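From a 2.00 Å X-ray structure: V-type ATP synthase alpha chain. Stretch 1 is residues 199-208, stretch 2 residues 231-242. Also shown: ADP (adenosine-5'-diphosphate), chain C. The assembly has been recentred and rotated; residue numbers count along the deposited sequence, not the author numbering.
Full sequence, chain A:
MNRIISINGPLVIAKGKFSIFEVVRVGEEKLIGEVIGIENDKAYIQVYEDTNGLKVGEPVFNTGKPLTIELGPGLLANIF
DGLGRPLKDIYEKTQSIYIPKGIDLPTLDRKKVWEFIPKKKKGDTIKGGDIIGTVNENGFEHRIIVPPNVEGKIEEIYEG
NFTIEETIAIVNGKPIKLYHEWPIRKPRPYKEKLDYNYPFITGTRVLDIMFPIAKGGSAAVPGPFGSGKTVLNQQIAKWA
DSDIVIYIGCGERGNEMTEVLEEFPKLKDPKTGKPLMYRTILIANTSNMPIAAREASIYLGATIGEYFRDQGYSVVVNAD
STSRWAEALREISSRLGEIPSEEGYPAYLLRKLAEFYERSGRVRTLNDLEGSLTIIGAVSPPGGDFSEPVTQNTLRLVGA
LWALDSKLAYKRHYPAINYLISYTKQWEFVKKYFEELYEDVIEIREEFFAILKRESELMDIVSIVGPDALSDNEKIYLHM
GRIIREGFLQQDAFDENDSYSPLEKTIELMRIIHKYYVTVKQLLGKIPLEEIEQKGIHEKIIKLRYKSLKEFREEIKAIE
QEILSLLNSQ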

# COMPACT_ATOMS: atom_id res chain seq x y z
N PRO A 199 42.38 -5.64 -8.35
CA PRO A 199 41.31 -5.66 -7.35
C PRO A 199 41.48 -4.57 -6.30
O PRO A 199 42.60 -4.15 -6.02
N PHE A 200 40.36 -4.11 -5.74
CA PHE A 200 40.38 -3.19 -4.62
C PHE A 200 40.45 -4.01 -3.33
O PHE A 200 39.45 -4.59 -2.90
N ILE A 201 41.64 -4.08 -2.74
CA ILE A 201 41.85 -4.88 -1.53
C ILE A 201 41.50 -4.07 -0.28
O ILE A 201 42.14 -3.06 0.02
N THR A 202 40.49 -4.53 0.45
CA THR A 202 39.94 -3.79 1.59
C THR A 202 40.57 -4.19 2.92
O THR A 202 40.65 -3.38 3.84
N GLY A 203 40.99 -5.44 3.02
CA GLY A 203 41.47 -5.96 4.29
C GLY A 203 40.36 -6.70 5.01
O GLY A 203 40.57 -7.26 6.09
N THR A 204 39.17 -6.67 4.42
CA THR A 204 38.03 -7.43 4.92
C THR A 204 37.80 -8.62 3.99
O THR A 204 37.60 -8.44 2.78
N ARG A 205 37.83 -9.83 4.55
CA ARG A 205 37.81 -11.07 3.77
C ARG A 205 36.63 -11.22 2.81
O ARG A 205 36.82 -11.52 1.63
N VAL A 206 35.41 -11.01 3.31
CA VAL A 206 34.22 -11.17 2.47
C VAL A 206 34.23 -10.20 1.29
O VAL A 206 33.77 -10.54 0.20
N LEU A 207 34.79 -9.02 1.50
CA LEU A 207 34.85 -8.01 0.44
C LEU A 207 36.02 -8.23 -0.51
O LEU A 207 36.01 -7.72 -1.63
N ASP A 208 37.03 -8.97 -0.07
CA ASP A 208 38.22 -9.18 -0.90
C ASP A 208 38.15 -10.42 -1.78
O ASP A 208 38.71 -10.44 -2.88
N VAL A 231 30.53 0.81 10.52
CA VAL A 231 31.71 0.05 10.90
C VAL A 231 32.40 -0.53 9.66
O VAL A 231 33.62 -0.47 9.54
N LEU A 232 31.60 -1.05 8.73
CA LEU A 232 32.15 -1.63 7.51
C LEU A 232 32.90 -0.58 6.69
O LEU A 232 34.00 -0.84 6.21
N ASN A 233 32.31 0.60 6.54
CA ASN A 233 32.97 1.68 5.81
C ASN A 233 34.23 2.18 6.52
O ASN A 233 35.22 2.51 5.87
N GLN A 234 34.18 2.24 7.85
CA GLN A 234 35.34 2.65 8.64
C GLN A 234 36.46 1.62 8.55
O GLN A 234 37.64 1.99 8.53
N GLN A 235 36.10 0.34 8.50
CA GLN A 235 37.08 -0.73 8.32
C GLN A 235 37.78 -0.60 6.97
O GLN A 235 38.99 -0.78 6.87
N ILE A 236 37.00 -0.29 5.94
CA ILE A 236 37.57 -0.03 4.62
C ILE A 236 38.47 1.19 4.68
O ILE A 236 39.60 1.16 4.19
N ALA A 237 37.99 2.27 5.29
CA ALA A 237 38.79 3.48 5.44
C ALA A 237 40.10 3.23 6.19
O ALA A 237 41.12 3.88 5.92
N LYS A 238 40.08 2.27 7.12
CA LYS A 238 41.27 1.91 7.89
C LYS A 238 42.31 1.15 7.08
O LYS A 238 43.46 1.56 7.00
N TRP A 239 41.90 0.02 6.50
CA TRP A 239 42.85 -0.95 5.96
C TRP A 239 42.93 -1.05 4.44
O TRP A 239 43.70 -1.85 3.92
N ALA A 240 42.14 -0.25 3.72
CA ALA A 240 42.13 -0.35 2.26
C ALA A 240 43.50 -0.07 1.65
O ALA A 240 44.22 0.82 2.09
N ASP A 241 43.84 -0.85 0.63
CA ASP A 241 45.05 -0.63 -0.14
C ASP A 241 44.81 0.59 -1.02
O ASP A 241 44.24 0.49 -2.11
N SER A 242 45.23 1.76 -0.53
CA SER A 242 44.92 3.03 -1.19
C SER A 242 45.91 4.11 -0.78
O SER A 242 46.43 4.10 0.34

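What fills the apolar centre of the contact? Ile236, with chi1 m and chi2 t, touches both Leu207 and Phe200. Its CD1 sits 3.8 Å from Leu207 CD1, and its CG2 lies 4.0 Å from Phe200 CZ, at the ring edge. Leu207 (m, t) points toward the helix and also meets Leu232, CD1 to CD1 at 3.9 Å. Phe200 leaves its backbone sideways, but its t rotamer brings the ring nearer, with CZ 3.8 Å from Ala240 CB.

Why is there a glycine at 203? A CB there would point toward the helix and clash with Trp239 CB; its backbone angles also call for glycine. Trp239 (m) starts toward the loop, but its end leads away.

What holds the loop in shape against the helix? Asp208 OD1 accepts from Thr202 N (2.7 Å) and OG1 (2.6 Å), and OD2 from Gly203 N (2.8 Å). Thr202 (p) also accepts at OG1 from Thr204 N, 3.0 Å.

What joins the polar edge? Asp241 (t) points toward the loop, and its N donates to Ile201 O at 2.9 Å, nearly straight, the one direct hydrogen bond across. Water 2 donates to Ile201 O and Trp239 O. Thr204 (m) and Gln235 (m, m) both point inward; water 3 bridges Thr202 O, Thr204 OG1 and, weakly, Gln235 O, while water 4 links Thr204 OG1 to Gln235 NE2. Further back along the helix, Val231 N donates to ADP O1A at 2.8 Å.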

# COMPACT_ATOMS: atom_id res chain seq x y z
CB PRO A 199 41.47 -7.04 -6.70
CG PRO A 199 42.91 -7.40 -6.92
CD PRO A 199 43.26 -6.82 -8.26
CB PHE A 200 39.12 -2.32 -4.64
CG PHE A 200 39.01 -1.36 -3.49
CD1 PHE A 200 39.93 -0.34 -3.33
CD2 PHE A 200 37.97 -1.46 -2.58
CE1 PHE A 200 39.83 0.56 -2.28
CE2 PHE A 200 37.86 -0.57 -1.52
CZ PHE A 200 38.79 0.44 -1.37
CB ILE A 201 43.29 -5.40 -1.42
CG1 ILE A 201 43.69 -6.15 -2.70
CG2 ILE A 201 43.45 -6.29 -0.20
CD1 ILE A 201 42.85 -7.38 -2.97
CB THR A 202 38.41 -3.98 1.70
OG1 THR A 202 38.11 -5.35 1.97
CG2 THR A 202 37.74 -3.58 0.40
CB THR A 204 36.76 -6.56 4.99
OG1 THR A 204 36.96 -5.50 5.93
CG2 THR A 204 35.56 -7.39 5.44
CB ARG A 205 37.89 -12.29 4.70
CG ARG A 205 39.22 -12.42 5.43
CD ARG A 205 39.29 -13.69 6.27
NE ARG A 205 38.49 -13.61 7.48
CZ ARG A 205 38.93 -13.11 8.63
NH1 ARG A 205 40.16 -12.65 8.73
NH2 ARG A 205 38.13 -13.07 9.69
CB VAL A 206 32.91 -11.06 3.31
CG1 VAL A 206 32.80 -9.68 3.96
CG2 VAL A 206 31.70 -11.36 2.45
CB LEU A 207 34.91 -6.60 1.03
CG LEU A 207 33.75 -6.17 1.92
CD1 LEU A 207 33.81 -4.67 2.18
CD2 LEU A 207 32.42 -6.55 1.29
CB ASP A 208 39.49 -9.22 -0.03
CG ASP A 208 39.80 -7.88 0.61
OD1 ASP A 208 39.25 -6.86 0.15
OD2 ASP A 208 40.61 -7.85 1.56
CB VAL A 231 31.37 -1.08 11.89
CG1 VAL A 231 32.56 -2.01 12.08
CG2 VAL A 231 30.95 -0.50 13.23
CB LEU A 232 31.05 -2.27 6.65
CG LEU A 232 31.58 -2.98 5.40
CD1 LEU A 232 32.53 -4.08 5.80
CD2 LEU A 232 30.45 -3.54 4.56
CB ASN A 233 32.00 2.83 5.55
CG ASN A 233 31.25 2.67 4.24
OD1 ASN A 233 31.72 3.10 3.18
ND2 ASN A 233 30.07 2.05 4.30
CB GLN A 234 34.94 2.88 10.11
CG GLN A 234 34.16 4.17 10.35
CD GLN A 234 33.74 4.34 11.80
OE1 GLN A 234 33.83 3.40 12.60
NE2 GLN A 234 33.29 5.54 12.15
CB GLN A 235 36.41 -2.10 8.41
CG GLN A 235 36.07 -2.52 9.83
CD GLN A 235 37.29 -2.56 10.73
OE1 GLN A 235 37.50 -1.66 11.54
NE2 GLN A 235 38.10 -3.60 10.59
CB ILE A 236 36.47 0.16 3.56
CG1 ILE A 236 35.64 -1.12 3.41
CG2 ILE A 236 37.07 0.55 2.22
CD1 ILE A 236 34.45 -0.98 2.48
CB ALA A 237 37.98 4.56 6.13
CB LYS A 238 40.88 1.02 9.08
CG LYS A 238 40.41 1.75 10.33
CD LYS A 238 40.25 0.75 11.47
CE LYS A 238 39.26 1.23 12.51
NZ LYS A 238 38.98 0.16 13.52
CB TRP A 239 42.56 -2.34 6.53
CG TRP A 239 42.42 -2.40 8.03
CD1 TRP A 239 41.38 -2.96 8.73
CD2 TRP A 239 43.33 -1.90 9.01
NE1 TRP A 239 41.60 -2.84 10.08
CE2 TRP A 239 42.79 -2.19 10.28
CE3 TRP A 239 44.56 -1.23 8.94
CZ2 TRP A 239 43.43 -1.83 11.46
CZ3 TRP A 239 45.19 -0.87 10.11
CH2 TRP A 239 44.63 -1.17 11.36
CB ALA A 240 41.09 0.57 1.66
CB ASP A 241 45.36 -1.87 -0.98
CG ASP A 241 46.76 -1.86 -1.55
OD1 ASP A 241 47.58 -1.01 -1.14
OD2 ASP A 241 47.05 -2.71 -2.41
CB SER A 242 43.50 3.46 -0.83
OG SER A 242 43.11 4.62 -1.55
PB ADP C . 24.72 1.02 11.02
O1B ADP C . 24.35 0.09 9.89
O2B ADP C . 25.74 2.06 10.66
O3B ADP C . 23.54 1.54 11.79
PA ADP C . 26.90 0.27 12.75
O1A ADP C . 27.99 0.31 11.71
O2A ADP C . 26.77 1.41 13.73
O3A ADP C . 25.48 0.01 12.03
O5' ADP C . 27.08 -1.09 13.58
C5' ADP C . 26.07 -1.50 14.50
C4' ADP C . 26.68 -2.35 15.61
O4' ADP C . 27.25 -3.54 15.05
C3' ADP C . 27.79 -1.58 16.30
O3' ADP C . 27.54 -1.57 17.71
C2' ADP C . 29.06 -2.34 15.98
O2' ADP C . 29.89 -2.47 17.13
C1' ADP C . 28.59 -3.71 15.50
N9 ADP C . 29.46 -4.16 14.39
C8 ADP C . 29.27 -3.92 13.08
N7 ADP C . 30.25 -4.48 12.33
C5 ADP C . 31.09 -5.10 13.17
C6 ADP C . 32.34 -5.90 13.03
N6 ADP C . 32.89 -6.14 11.81
N1 ADP C . 32.89 -6.37 14.17
C2 ADP C . 32.36 -6.14 15.38
N3 ADP C . 31.23 -5.43 15.58
C4 ADP C . 30.57 -4.90 14.52
O HOH W 1 43.87 -2.58 -3.83
O HOH W 2 44.10 -3.82 2.46
O HOH W 3 38.95 -3.48 5.85
O HOH W 4 37.68 -5.76 9.01